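Long-range contacts in ancestral D-type dye decolorizing peroxidase (Geotrichum candidum, PDB 7ANV), which probably uses a bound haem to oxidise dyes and other bulky substrates with hydrogen peroxide, as other dye-decolorizing peroxidases do: residues Glu361-Ile365 with Asn403-Ile408; Asn319-Asp324 with Asn347-Glu353; Ala1-Leu5 with Leu226-Asp230. One frame throughout, in Å; residues are numbered along the deposited sequence.

Contact 1 (Glu361-Ile365 with Asn403-Ile408); sequences ESRRI and NGFQFI. With HEM (protoporphyrin IX containing Fe), chain B.
Beside the haem, in the wall of its pocket, in the C-terminal half of the dye-decolorizing peroxidase fold, the type I turn Glu361-Arg364 packs on the start of helix 405-413, with Arg363 reaching across to Phe407. The arginine guanidinium lies flat over the phenylalanine ring, planes 4° apart, and Arg363 CZ stands 3.5 Å from the centroid of the Phe407 ring, almost straight above it: a stacked cation-pi pair. With CG beside the backbone N (chi1 -50°) and a bend at chi2 (-54°), the arginine chain crosses Asn403, where Arg363 CD comes 3.2 Å from Asn403 O. The backbones meet there too, through a CA-H...O contact from Arg363 CA to Asn403 O of 3.4 Å. A leucine in place of Phe407 would probably leave the guanidinium without its flat aromatic partner and freer to turn. One water links the segments, donating to Ser362 O and accepting from Asn403 ND2. Toward the haem the contact turns apolar: Ile365 CD1 and Ile408 CD1 meet tip to tip at 3.9 Å, and Ile365 CG2 sits on Gly404 CA at the helix N-cap, where a CB would clash with that methyl. Phe405 CD1 touches the haem vinyl carbon CBC at 3.5 Å. Ile365 and Phe405 both lean on Cys396 of strand 391-398, Phe405 also reaches Tyr473 of strand 466-476, and Trp412 of helix 405-413 meets Phe407 edge-to-face.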
loop_
_atom_site.group_PDB
_atom_site.type_symbol
_atom_site.label_atom_id
_atom_site.label_comp_id
_atom_site.label_asym_id
_atom_site.label_seq_id
_atom_site.Cartn_x
_atom_site.Cartn_y
_atom_site.Cartn_z
ATOM N N GLU A 361 -8.577 -8.527 -12.949
ATOM C CA GLU A 361 -8.623 -7.055 -12.789
ATOM C C GLU A 361 -9.195 -6.773 -11.398
ATOM O O GLU A 361 -8.800 -5.774 -10.821
ATOM C CB GLU A 361 -9.419 -6.354 -13.908
ATOM C CG GLU A 361 -10.936 -6.357 -13.731
ATOM C CD GLU A 361 -11.748 -5.422 -14.607
ATOM O OE1 GLU A 361 -13.041 -5.451 -14.505
ATOM O OE2 GLU A 361 -11.137 -4.678 -15.375
ATOM N N SER A 362 -10.036 -7.637 -10.820
ATOM C CA SER A 362 -10.807 -7.223 -9.604
ATOM C C SER A 362 -9.901 -7.148 -8.373
ATOM O O SER A 362 -10.352 -6.611 -7.338
ATOM C CB SER A 362 -11.986 -8.120 -9.338
ATOM O OG SER A 362 -11.539 -9.441 -9.118
ATOM N N ARG A 363 -8.705 -7.760 -8.431
ATOM C CA ARG A 363 -7.787 -7.879 -7.292
ATOM C C ARG A 363 -6.786 -6.726 -7.293
ATOM O O ARG A 363 -5.891 -6.727 -6.414
ATOM C CB ARG A 363 -7.003 -9.194 -7.322
ATOM C CG ARG A 363 -7.851 -10.431 -7.519
ATOM C CD ARG A 363 -8.921 -10.472 -6.492
ATOM N NE ARG A 363 -9.611 -11.755 -6.551
ATOM C CZ ARG A 363 -10.720 -11.993 -5.872
ATOM N NH1 ARG A 363 -11.213 -11.049 -5.094
ATOM N NH2 ARG A 363 -11.340 -13.160 -5.977
ATOM N N ARG A 364 -6.863 -5.792 -8.236
ATOM C CA ARG A 364 -5.817 -4.759 -8.363
ATOM C C ARG A 364 -6.089 -3.611 -7.387
ATOM O O ARG A 364 -7.264 -3.290 -7.145
ATOM C CB ARG A 364 -5.725 -4.256 -9.803
ATOM C CG ARG A 364 -5.390 -5.351 -10.814
ATOM C CD ARG A 364 -4.087 -6.045 -10.502
ATOM N NE ARG A 364 -2.940 -5.163 -10.468
ATOM C CZ ARG A 364 -2.264 -4.745 -11.543
ATOM N NH1 ARG A 364 -2.634 -5.122 -12.762
ATOM N NH2 ARG A 364 -1.259 -3.902 -11.410
ATOM N N ILE A 365 -5.011 -3.051 -6.863
ATOM C CA ILE A 365 -5.053 -1.866 -5.958
ATOM C C ILE A 365 -4.121 -0.786 -6.492
ATOM O O ILE A 365 -3.138 -1.092 -7.211
ATOM C CB ILE A 365 -4.709 -2.269 -4.518
ATOM C CG1 ILE A 365 -3.294 -2.816 -4.390
ATOM C CG2 ILE A 365 -5.775 -3.234 -4.002
ATOM C CD1 ILE A 365 -2.843 -3.046 -2.972
ATOM N N ASN A 403 -12.104 -7.385 -2.156
ATOM C CA ASN A 403 -11.522 -7.888 -3.417
ATOM C C ASN A 403 -10.053 -7.498 -3.549
ATOM O O ASN A 403 -9.321 -8.205 -4.267
ATOM C CB ASN A 403 -12.267 -7.357 -4.642
ATOM C CG ASN A 403 -13.616 -7.994 -4.839
ATOM O OD1 ASN A 403 -13.918 -8.996 -4.205
ATOM N ND2 ASN A 403 -14.433 -7.419 -5.712
ATOM N N GLY A 404 -9.669 -6.366 -2.949
ATOM C CA GLY A 404 -8.327 -5.775 -3.037
ATOM C C GLY A 404 -7.469 -6.090 -1.845
ATOM O O GLY A 404 -7.058 -7.274 -1.697
ATOM N N PHE A 405 -7.190 -5.087 -1.020
ATOM C CA PHE A 405 -6.292 -5.212 0.147
ATOM C C PHE A 405 -6.548 -6.539 0.894
ATOM O O PHE A 405 -5.594 -7.271 1.173
ATOM C CB PHE A 405 -6.461 -4.047 1.115
ATOM C CG PHE A 405 -5.738 -4.287 2.404
ATOM C CD1 PHE A 405 -4.364 -4.224 2.471
ATOM C CD2 PHE A 405 -6.427 -4.629 3.546
ATOM C CE1 PHE A 405 -3.696 -4.458 3.657
ATOM C CE2 PHE A 405 -5.761 -4.825 4.736
ATOM C CZ PHE A 405 -4.389 -4.777 4.792
ATOM N N GLN A 406 -7.780 -6.815 1.294
ATOM C CA GLN A 406 -8.047 -7.994 2.170
ATOM C C GLN A 406 -7.695 -9.301 1.444
ATOM O O GLN A 406 -7.182 -10.238 2.082
ATOM C CB GLN A 406 -9.496 -8.073 2.604
ATOM C CG GLN A 406 -9.862 -7.120 3.730
ATOM C CD GLN A 406 -11.307 -7.314 4.115
ATOM O OE1 GLN A 406 -12.183 -7.390 3.265
ATOM N NE2 GLN A 406 -11.584 -7.452 5.402
ATOM N N PHE A 407 -8.041 -9.401 0.172
ATOM C CA PHE A 407 -7.814 -10.630 -0.616
ATOM C C PHE A 407 -6.310 -10.845 -0.767
ATOM O O PHE A 407 -5.799 -11.954 -0.562
ATOM C CB PHE A 407 -8.541 -10.517 -1.947
ATOM C CG PHE A 407 -8.866 -11.870 -2.515
ATOM C CD1 PHE A 407 -9.981 -12.569 -2.096
ATOM C CD2 PHE A 407 -8.012 -12.465 -3.423
ATOM C CE1 PHE A 407 -10.285 -13.817 -2.620
ATOM C CE2 PHE A 407 -8.308 -13.729 -3.938
ATOM C CZ PHE A 407 -9.417 -14.408 -3.513
ATOM N N ILE A 408 -5.596 -9.788 -1.162
ATOM C CA ILE A 408 -4.130 -9.816 -1.340
ATOM C C ILE A 408 -3.470 -10.250 -0.051
ATOM O O ILE A 408 -2.640 -11.209 -0.097
ATOM C CB ILE A 408 -3.605 -8.471 -1.838
ATOM C CG1 ILE A 408 -4.187 -8.146 -3.210
ATOM C CG2 ILE A 408 -2.081 -8.509 -1.850
ATOM C CD1 ILE A 408 -3.998 -6.690 -3.593
HETATM C CHA HEM B . 4.981 -3.888 -4.676
HETATM C CHB HEM B . 7.539 -3.326 -0.601
HETATM C CHC HEM B . 3.420 -3.861 2.008
HETATM C CHD HEM B . 1.013 -4.812 -2.089
HETATM C C1A HEM B . 6.016 -3.677 -3.783
HETATM C C2A HEM B . 7.363 -3.437 -4.151
HETATM C C3A HEM B . 8.091 -3.296 -3.012
HETATM C C4A HEM B . 7.184 -3.418 -1.923
HETATM C CMA HEM B . 9.579 -3.005 -2.899
HETATM C CAA HEM B . 7.931 -3.424 -5.566
HETATM C CBA HEM B . 7.690 -2.147 -6.352
HETATM C CGA HEM B . 6.609 -2.257 -7.389
HETATM O O1A HEM B . 6.395 -3.255 -8.101
HETATM O O2A HEM B . 5.929 -1.296 -7.560
HETATM C C1B HEM B . 6.618 -3.423 0.460
HETATM C C2B HEM B . 6.971 -3.241 1.835
HETATM C C3B HEM B . 5.833 -3.365 2.578
HETATM C C4B HEM B . 4.738 -3.635 1.607
HETATM C CMB HEM B . 8.346 -2.968 2.379
HETATM C CAB HEM B . 5.606 -3.225 4.036
HETATM C CBB HEM B . 6.408 -2.539 4.888
HETATM C C1C HEM B . 2.390 -4.200 1.118
HETATM C C2C HEM B . 1.073 -4.542 1.464
HETATM C C3C HEM B . 0.413 -4.842 0.286
HETATM C C4C HEM B . 1.341 -4.662 -0.775
HETATM C CMC HEM B . 0.514 -4.569 2.879
HETATM C CAC HEM B . -0.962 -5.282 0.042
HETATM C CBC HEM B . -1.694 -5.891 0.964
HETATM C C1D HEM B . 1.922 -4.566 -3.118
HETATM C C2D HEM B . 1.483 -4.647 -4.522
HETATM C C3D HEM B . 2.603 -4.405 -5.235
HETATM C C4D HEM B . 3.698 -4.180 -4.265
HETATM C CMD HEM B . 0.105 -4.930 -5.112
HETATM C CAD HEM B . 2.712 -4.362 -6.744
HETATM C CBD HEM B . 2.882 -5.755 -7.374
HETATM C CGD HEM B . 2.848 -5.691 -8.872
HETATM O O1D HEM B . 3.752 -6.325 -9.473
HETATM O O2D HEM B . 1.938 -5.081 -9.489
HETATM N NA HEM B . 5.909 -3.655 -2.398
HETATM N NB HEM B . 5.295 -3.633 0.378
HETATM N NC HEM B . 2.561 -4.320 -0.244
HETATM N ND HEM B . 3.249 -4.327 -2.989
HETATM FE FE HEM B . 4.265 -4.042 -1.376
HETATM O O HOH W 1 -12.979 -5.308 -7.228
#

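Contact 2 (Asn319-Asp324 with Asn347-Glu353). With HEM (protoporphyrin IX containing Fe), chain B.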
loop_
_atom_site.group_PDB
_atom_site.type_symbol
_atom_site.label_atom_id
_atom_site.label_comp_id
_atom_site.label_asym_id
_atom_site.label_seq_id
_atom_site.Cartn_x
_atom_site.Cartn_y
_atom_site.Cartn_z
ATOM N N ASN A 319 8.486 -3.348 -16.269
ATOM C CA ASN A 319 7.246 -4.023 -15.814
ATOM C C ASN A 319 6.824 -5.069 -16.848
ATOM O O ASN A 319 5.748 -5.642 -16.703
ATOM C CB ASN A 319 6.123 -3.021 -15.565
ATOM C CG ASN A 319 5.220 -3.473 -14.440
ATOM O OD1 ASN A 319 5.618 -4.280 -13.614
ATOM N ND2 ASN A 319 3.990 -2.987 -14.441
ATOM N N ASN A 320 7.655 -5.304 -17.867
ATOM C CA ASN A 320 7.241 -6.128 -19.022
ATOM C C ASN A 320 7.546 -7.598 -18.743
ATOM O O ASN A 320 8.464 -8.177 -19.401
ATOM C CB ASN A 320 7.903 -5.657 -20.301
ATOM C CG ASN A 320 7.252 -6.283 -21.510
ATOM O OD1 ASN A 320 6.160 -6.829 -21.418
ATOM N ND2 ASN A 320 7.925 -6.244 -22.637
ATOM N N PHE A 321 6.846 -8.192 -17.784
ATOM C CA PHE A 321 7.004 -9.634 -17.438
ATOM C C PHE A 321 5.666 -10.124 -16.906
ATOM O O PHE A 321 4.834 -9.278 -16.456
ATOM C CB PHE A 321 8.112 -9.870 -16.407
ATOM C CG PHE A 321 7.896 -9.154 -15.106
ATOM C CD1 PHE A 321 8.236 -7.817 -14.967
ATOM C CD2 PHE A 321 7.307 -9.795 -14.012
ATOM C CE1 PHE A 321 8.004 -7.133 -13.788
ATOM C CE2 PHE A 321 7.038 -9.090 -12.846
ATOM C CZ PHE A 321 7.412 -7.767 -12.714
ATOM N N ARG A 322 5.451 -11.441 -16.934
ATOM C CA ARG A 322 4.197 -12.007 -16.394
ATOM C C ARG A 322 4.411 -13.371 -15.720
ATOM O O ARG A 322 3.401 -13.999 -15.430
ATOM C CB ARG A 322 3.181 -12.074 -17.535
ATOM C CG ARG A 322 3.514 -13.083 -18.607
ATOM C CD ARG A 322 2.541 -12.906 -19.769
ATOM N NE ARG A 322 1.187 -13.095 -19.284
ATOM C CZ ARG A 322 0.425 -14.152 -19.555
ATOM N NH1 ARG A 322 0.898 -15.118 -20.315
ATOM N NH2 ARG A 322 -0.803 -14.232 -19.046
ATOM N N PHE A 323 5.654 -13.792 -15.467
ATOM C CA PHE A 323 5.964 -15.134 -14.904
ATOM C C PHE A 323 5.496 -16.199 -15.915
ATOM O O PHE A 323 4.810 -17.152 -15.531
ATOM C CB PHE A 323 5.303 -15.307 -13.520
ATOM C CG PHE A 323 5.500 -14.163 -12.558
ATOM C CD1 PHE A 323 6.777 -13.714 -12.245
ATOM C CD2 PHE A 323 4.413 -13.517 -11.972
ATOM C CE1 PHE A 323 6.976 -12.636 -11.401
ATOM C CE2 PHE A 323 4.613 -12.458 -11.101
ATOM C CZ PHE A 323 5.901 -12.038 -10.786
ATOM N N ASP A 324 5.789 -16.020 -17.198
ATOM C CA ASP A 324 5.288 -16.980 -18.235
ATOM C C ASP A 324 6.413 -17.767 -18.895
ATOM O O ASP A 324 6.073 -18.534 -19.867
ATOM C CB ASP A 324 4.436 -16.299 -19.313
ATOM C CG ASP A 324 5.176 -15.247 -20.120
ATOM O OD1 ASP A 324 6.403 -15.066 -19.871
ATOM O OD2 ASP A 324 4.511 -14.611 -21.000
ATOM N N ASN A 347 0.591 -9.441 -6.967
ATOM C CA ASN A 347 0.114 -9.384 -8.372
ATOM C C ASN A 347 0.574 -10.654 -9.080
ATOM O O ASN A 347 1.691 -10.700 -9.603
ATOM C CB ASN A 347 0.626 -8.131 -9.089
ATOM C CG ASN A 347 0.130 -8.107 -10.509
ATOM O OD1 ASN A 347 -0.608 -9.009 -10.964
ATOM N ND2 ASN A 347 0.616 -7.155 -11.249
ATOM N N PRO A 348 -0.230 -11.735 -9.018
ATOM C CA PRO A 348 0.164 -13.059 -9.539
ATOM C C PRO A 348 0.375 -13.137 -11.059
ATOM O O PRO A 348 0.984 -14.129 -11.513
ATOM C CB PRO A 348 -0.977 -13.977 -9.112
ATOM C CG PRO A 348 -1.523 -13.280 -7.878
ATOM C CD PRO A 348 -1.475 -11.811 -8.227
ATOM N N ARG A 349 -0.036 -12.105 -11.809
ATOM C CA ARG A 349 0.162 -12.060 -13.289
ATOM C C ARG A 349 -0.294 -13.398 -13.873
ATOM O O ARG A 349 -1.450 -13.819 -13.586
ATOM C CB ARG A 349 1.601 -11.626 -13.598
ATOM C CG ARG A 349 1.973 -10.267 -13.020
ATOM C CD ARG A 349 3.339 -9.723 -13.486
ATOM N NE ARG A 349 3.624 -8.532 -12.710
ATOM C CZ ARG A 349 4.017 -7.365 -13.174
ATOM N NH1 ARG A 349 4.346 -7.225 -14.448
ATOM N NH2 ARG A 349 4.188 -6.361 -12.318
ATOM N N ALA A 350 0.543 -14.097 -14.655
ATOM C CA ALA A 350 0.100 -15.298 -15.391
ATOM C C ALA A 350 -0.214 -16.452 -14.430
ATOM O O ALA A 350 -0.810 -17.410 -14.866
ATOM C CB ALA A 350 1.114 -15.715 -16.426
ATOM N N ASP A 351 0.200 -16.411 -13.163
ATOM C CA ASP A 351 -0.174 -17.469 -12.192
ATOM C C ASP A 351 -1.698 -17.608 -12.094
ATOM O O ASP A 351 -2.172 -18.713 -11.686
ATOM C CB ASP A 351 0.418 -17.219 -10.810
ATOM C CG ASP A 351 1.922 -17.349 -10.741
ATOM O OD1 ASP A 351 2.520 -17.718 -11.758
ATOM O OD2 ASP A 351 2.498 -17.010 -9.656
ATOM N N LEU A 352 -2.431 -16.563 -12.447
ATOM C CA LEU A 352 -3.903 -16.636 -12.455
ATOM C C LEU A 352 -4.437 -16.265 -13.829
ATOM O O LEU A 352 -5.461 -16.806 -14.164
ATOM C CB LEU A 352 -4.498 -15.669 -11.439
ATOM C CG LEU A 352 -4.226 -16.026 -9.988
ATOM C CD1 LEU A 352 -4.961 -15.089 -9.082
ATOM C CD2 LEU A 352 -4.595 -17.462 -9.673
ATOM N N GLU A 353 -3.707 -15.469 -14.625
ATOM C CA GLU A 353 -4.184 -14.934 -15.942
ATOM C C GLU A 353 -4.194 -16.129 -16.904
ATOM O O GLU A 353 -3.180 -16.443 -17.527
ATOM C CB GLU A 353 -3.354 -13.748 -16.471
ATOM C CG GLU A 353 -3.340 -12.472 -15.634
ATOM C CD GLU A 353 -2.242 -11.459 -15.987
ATOM O OE1 GLU A 353 -1.323 -11.799 -16.790
ATOM O OE2 GLU A 353 -2.298 -10.325 -15.456
HETATM C CHA HEM B . 4.981 -3.888 -4.676
HETATM C CHB HEM B . 7.539 -3.326 -0.601
HETATM C CHC HEM B . 3.420 -3.861 2.008
HETATM C CHD HEM B . 1.013 -4.812 -2.089
HETATM C C1A HEM B . 6.016 -3.677 -3.783
HETATM C C2A HEM B . 7.363 -3.437 -4.151
HETATM C C3A HEM B . 8.091 -3.296 -3.012
HETATM C C4A HEM B . 7.184 -3.418 -1.923
HETATM C CMA HEM B . 9.579 -3.005 -2.899
HETATM C CAA HEM B . 7.931 -3.424 -5.566
HETATM C CBA HEM B . 7.690 -2.147 -6.352
HETATM C CGA HEM B . 6.609 -2.257 -7.389
HETATM O O1A HEM B . 6.395 -3.255 -8.101
HETATM O O2A HEM B . 5.929 -1.296 -7.560
HETATM C C1B HEM B . 6.618 -3.423 0.460
HETATM C C2B HEM B . 6.971 -3.241 1.835
HETATM C C3B HEM B . 5.833 -3.365 2.578
HETATM C C4B HEM B . 4.738 -3.635 1.607
HETATM C CMB HEM B . 8.346 -2.968 2.379
HETATM C CAB HEM B . 5.606 -3.225 4.036
HETATM C CBB HEM B . 6.408 -2.539 4.888
HETATM C C1C HEM B . 2.390 -4.200 1.118
HETATM C C2C HEM B . 1.073 -4.542 1.464
HETATM C C3C HEM B . 0.413 -4.842 0.286
HETATM C C4C HEM B . 1.341 -4.662 -0.775
HETATM C CMC HEM B . 0.514 -4.569 2.879
HETATM C CAC HEM B . -0.962 -5.282 0.042
HETATM C CBC HEM B . -1.694 -5.891 0.964
HETATM C C1D HEM B . 1.922 -4.566 -3.118
HETATM C C2D HEM B . 1.483 -4.647 -4.522
HETATM C C3D HEM B . 2.603 -4.405 -5.235
HETATM C C4D HEM B . 3.698 -4.180 -4.265
HETATM C CMD HEM B . 0.105 -4.930 -5.112
HETATM C CAD HEM B . 2.712 -4.362 -6.744
HETATM C CBD HEM B . 2.882 -5.755 -7.374
HETATM C CGD HEM B . 2.848 -5.691 -8.872
HETATM O O1D HEM B . 3.752 -6.325 -9.473
HETATM O O2D HEM B . 1.938 -5.081 -9.489
HETATM N NA HEM B . 5.909 -3.655 -2.398
HETATM N NB HEM B . 5.295 -3.633 0.378
HETATM N NC HEM B . 2.561 -4.320 -0.244
HETATM N ND HEM B . 3.249 -4.327 -2.989
HETATM FE FE HEM B . 4.265 -4.042 -1.376
HETATM O O HOH W 2 2.734 -18.361 -14.374
#
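Arg349 reaches from the loop after helix 342-346 into Asn319-Phe323 and joins that loop to a haem propionate, making this contact part of the haem pocket of the C-terminal DyP domain. Its CB meets Arg322 O and Phe323 CD2, and CG passes Phe323 CE2. From CG to NE the chain is extended, chi2 and chi3 both near -172°, which carries CD past Phe321 O and sets NE against Phe321 CE2. Arg349 CZ lies 3.4 Å from Phe321 CZ, off the ring's middle, and NH1 comes over the ring centre; guanidinium and ring are about 10° from parallel in a stacked cation-pi pair. Arg349 NH1 donates to Phe321 O at 2.9 Å. It also bonds, more weakly, to Asn319 O and Asn319 OD1. Arg349 NH2 gives one bond to Asn319 OD1 at 2.8 Å. A second runs from Arg349 NH2 to O1D of the haem propionate (2.9 Å, 166° at the hydrogen). These bonds fix the rotation of the guanidinium, and its charge probably helps stabilise the propionate as an anion. Asn347 ND2 takes the other oxygen, O2D of the haem, at 3.0 Å, while Asn347 OD1 accepts from Arg349 N in an Asx turn, so one amide grips both the haem and the arginine's own backbone. Behind this, Ala350 N bonds to Arg322 O at 3.0 Å. The edge of the Phe323 ring faces Asn347 O and Pro348 O. Asp351 pairs with Arg344 of helix 342-346, and its OD1 also accepts from a water that donates to Phe323 O, 2.7 Å from each oxygen.

Contact 3 (Ala1-Leu5 with Leu226-Asp230); sequences APLDL and LVGRD. With SO4 (sulfate ion), chain F.
Neither Ala1-Leu5 nor the type II turn Leu226-Arg229 is regular strand or helix, and the two backbones stay well apart, Ala1 CA and Arg229 CA being 8.8 Å from each other at their nearest. Arg229 spans the gap. Its chain bends at chi2 (-68°) and brings Arg229 NH1 to Pro2 O at 3.2 Å; the donor stands well above that carbonyl's plane instead of on a lone pair. A water bridges the same oxygen to Arg229 NH2. Over one face of the guanidinium lies a methyl, Leu3 CD2, 3.8 Å from Arg229 CZ, and the same methyl touches Leu226 CD1 at 3.9 Å. A sulfate, probably from the crystallisation liquor, sits between the segments: its O3 accepts from both Ala1 N and Arg229 NH1, each at 3.0 Å, and its O1 from Asp230 N in a nearly straight bond. The anion therefore faces the arginine and the N terminus, which is probably positively charged. Arg229 NE has a second charge partner in Asp245, just ahead of strand 247-256, and Val227 makes backbone bonds to Asp245 and Gly246. The contact thus lays the chain terminus at the surface against the loop that leads from strand 219-220 to strand 247-256.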
loop_
_atom_site.group_PDB
_atom_site.type_symbol
_atom_site.label_atom_id
_atom_site.label_comp_id
_atom_site.label_asym_id
_atom_site.label_seq_id
_atom_site.Cartn_x
_atom_site.Cartn_y
_atom_site.Cartn_z
ATOM N N ALA A 1 -19.327 6.625 -19.375
ATOM C CA ALA A 1 -18.972 8.059 -19.615
ATOM C C ALA A 1 -17.501 8.289 -19.285
ATOM O O ALA A 1 -16.915 7.547 -18.476
ATOM C CB ALA A 1 -19.855 8.966 -18.783
ATOM N N PRO A 2 -16.863 9.331 -19.881
ATOM C CA PRO A 2 -15.486 9.664 -19.538
ATOM C C PRO A 2 -15.426 9.981 -18.033
ATOM O O PRO A 2 -16.432 10.312 -17.414
ATOM C CB PRO A 2 -15.109 10.856 -20.431
ATOM C CG PRO A 2 -16.447 11.389 -20.957
ATOM C CD PRO A 2 -17.409 10.216 -20.919
ATOM N N LEU A 3 -14.256 9.819 -17.458
ATOM C CA LEU A 3 -14.050 10.172 -16.033
ATOM C C LEU A 3 -13.999 11.690 -15.908
ATOM O O LEU A 3 -13.325 12.345 -16.758
ATOM C CB LEU A 3 -12.745 9.556 -15.561
ATOM C CG LEU A 3 -12.674 8.047 -15.640
ATOM C CD1 LEU A 3 -11.250 7.584 -15.373
ATOM C CD2 LEU A 3 -13.642 7.416 -14.661
ATOM N N ASP A 4 -14.675 12.239 -14.903
ATOM C CA ASP A 4 -14.554 13.677 -14.610
ATOM C C ASP A 4 -13.479 13.793 -13.548
ATOM O O ASP A 4 -13.752 13.546 -12.368
ATOM C CB ASP A 4 -15.876 14.298 -14.212
ATOM C CG ASP A 4 -15.733 15.719 -13.730
ATOM O OD1 ASP A 4 -14.603 16.368 -13.914
ATOM O OD2 ASP A 4 -16.722 16.148 -13.115
ATOM N N LEU A 5 -12.279 14.134 -13.976
ATOM C CA LEU A 5 -11.132 14.094 -13.052
ATOM C C LEU A 5 -11.226 15.245 -12.050
ATOM O O LEU A 5 -10.517 15.178 -11.065
ATOM C CB LEU A 5 -9.853 14.157 -13.865
ATOM C CG LEU A 5 -9.602 13.006 -14.834
ATOM C CD1 LEU A 5 -8.215 13.180 -15.423
ATOM C CD2 LEU A 5 -9.738 11.667 -14.168
ATOM N N LEU A 226 -12.906 3.046 -8.538
ATOM C CA LEU A 226 -13.945 4.060 -8.254
ATOM C C LEU A 226 -15.316 3.420 -8.096
ATOM O O LEU A 226 -15.767 2.693 -9.013
ATOM C CB LEU A 226 -13.990 5.056 -9.400
ATOM C CG LEU A 226 -12.737 5.898 -9.614
ATOM C CD1 LEU A 226 -12.926 6.696 -10.918
ATOM C CD2 LEU A 226 -12.434 6.804 -8.440
ATOM N N VAL A 227 -15.940 3.646 -6.949
ATOM C CA VAL A 227 -17.286 3.088 -6.671
ATOM C C VAL A 227 -18.236 3.657 -7.737
ATOM O O VAL A 227 -18.096 4.816 -8.146
ATOM C CB VAL A 227 -17.721 3.404 -5.226
ATOM C CG1 VAL A 227 -19.166 3.048 -4.990
ATOM C CG2 VAL A 227 -16.844 2.695 -4.226
ATOM N N GLY A 228 -19.080 2.809 -8.298
ATOM C CA GLY A 228 -20.155 3.239 -9.198
ATOM C C GLY A 228 -19.732 3.361 -10.641
ATOM O O GLY A 228 -20.583 3.698 -11.444
ATOM N N ARG A 229 -18.486 3.071 -10.977
ATOM C CA ARG A 229 -18.024 3.098 -12.375
ATOM C C ARG A 229 -17.985 1.670 -12.921
ATOM O O ARG A 229 -18.078 0.683 -12.156
ATOM C CB ARG A 229 -16.678 3.814 -12.461
ATOM C CG ARG A 229 -16.771 5.318 -12.281
ATOM C CD ARG A 229 -17.475 6.065 -13.410
ATOM N NE ARG A 229 -17.245 7.482 -13.182
ATOM C CZ ARG A 229 -17.271 8.436 -14.093
ATOM N NH1 ARG A 229 -17.520 8.143 -15.365
ATOM N NH2 ARG A 229 -17.056 9.689 -13.724
ATOM N N ASP A 230 -17.880 1.572 -14.242
ATOM C CA ASP A 230 -17.847 0.288 -14.984
ATOM C C ASP A 230 -16.815 -0.635 -14.344
ATOM O O ASP A 230 -15.615 -0.276 -14.248
ATOM C CB ASP A 230 -17.525 0.542 -16.458
ATOM C CG ASP A 230 -17.501 -0.719 -17.318
ATOM O OD1 ASP A 230 -18.417 -1.545 -17.173
ATOM O OD2 ASP A 230 -16.532 -0.879 -18.096
HETATM S S SO4 F . -18.869 4.361 -16.433
HETATM O O1 SO4 F . -17.490 4.073 -16.102
HETATM O O2 SO4 F . -19.185 3.773 -17.715
HETATM O O3 SO4 F . -19.051 5.781 -16.505
HETATM O O4 SO4 F . -19.744 3.804 -15.455
HETATM O O HOH W 3 -18.597 11.540 -15.351
#

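From the N terminus, contact 3 comes first: it brings residues 1-5 against 226-230 and closes a loop of 220 residues that takes in the whole first four-stranded sheet. Contact 2 follows, closing a short, strandless loop around helix 342-346. Contact 1 then closes the loop that carries strands 366-372 and 391-398 of the second sheet. The three lie in series, without nesting or crossing. Contacts 1 and 2 share the haem and meet where Arg364 NH2 packs 3.8 Å from Asn347 ND2, their centres about 15 Å apart. Contact 3 touches neither; its nearest atoms are about 6 Å from contact 1 and about 17 Å from contact 2.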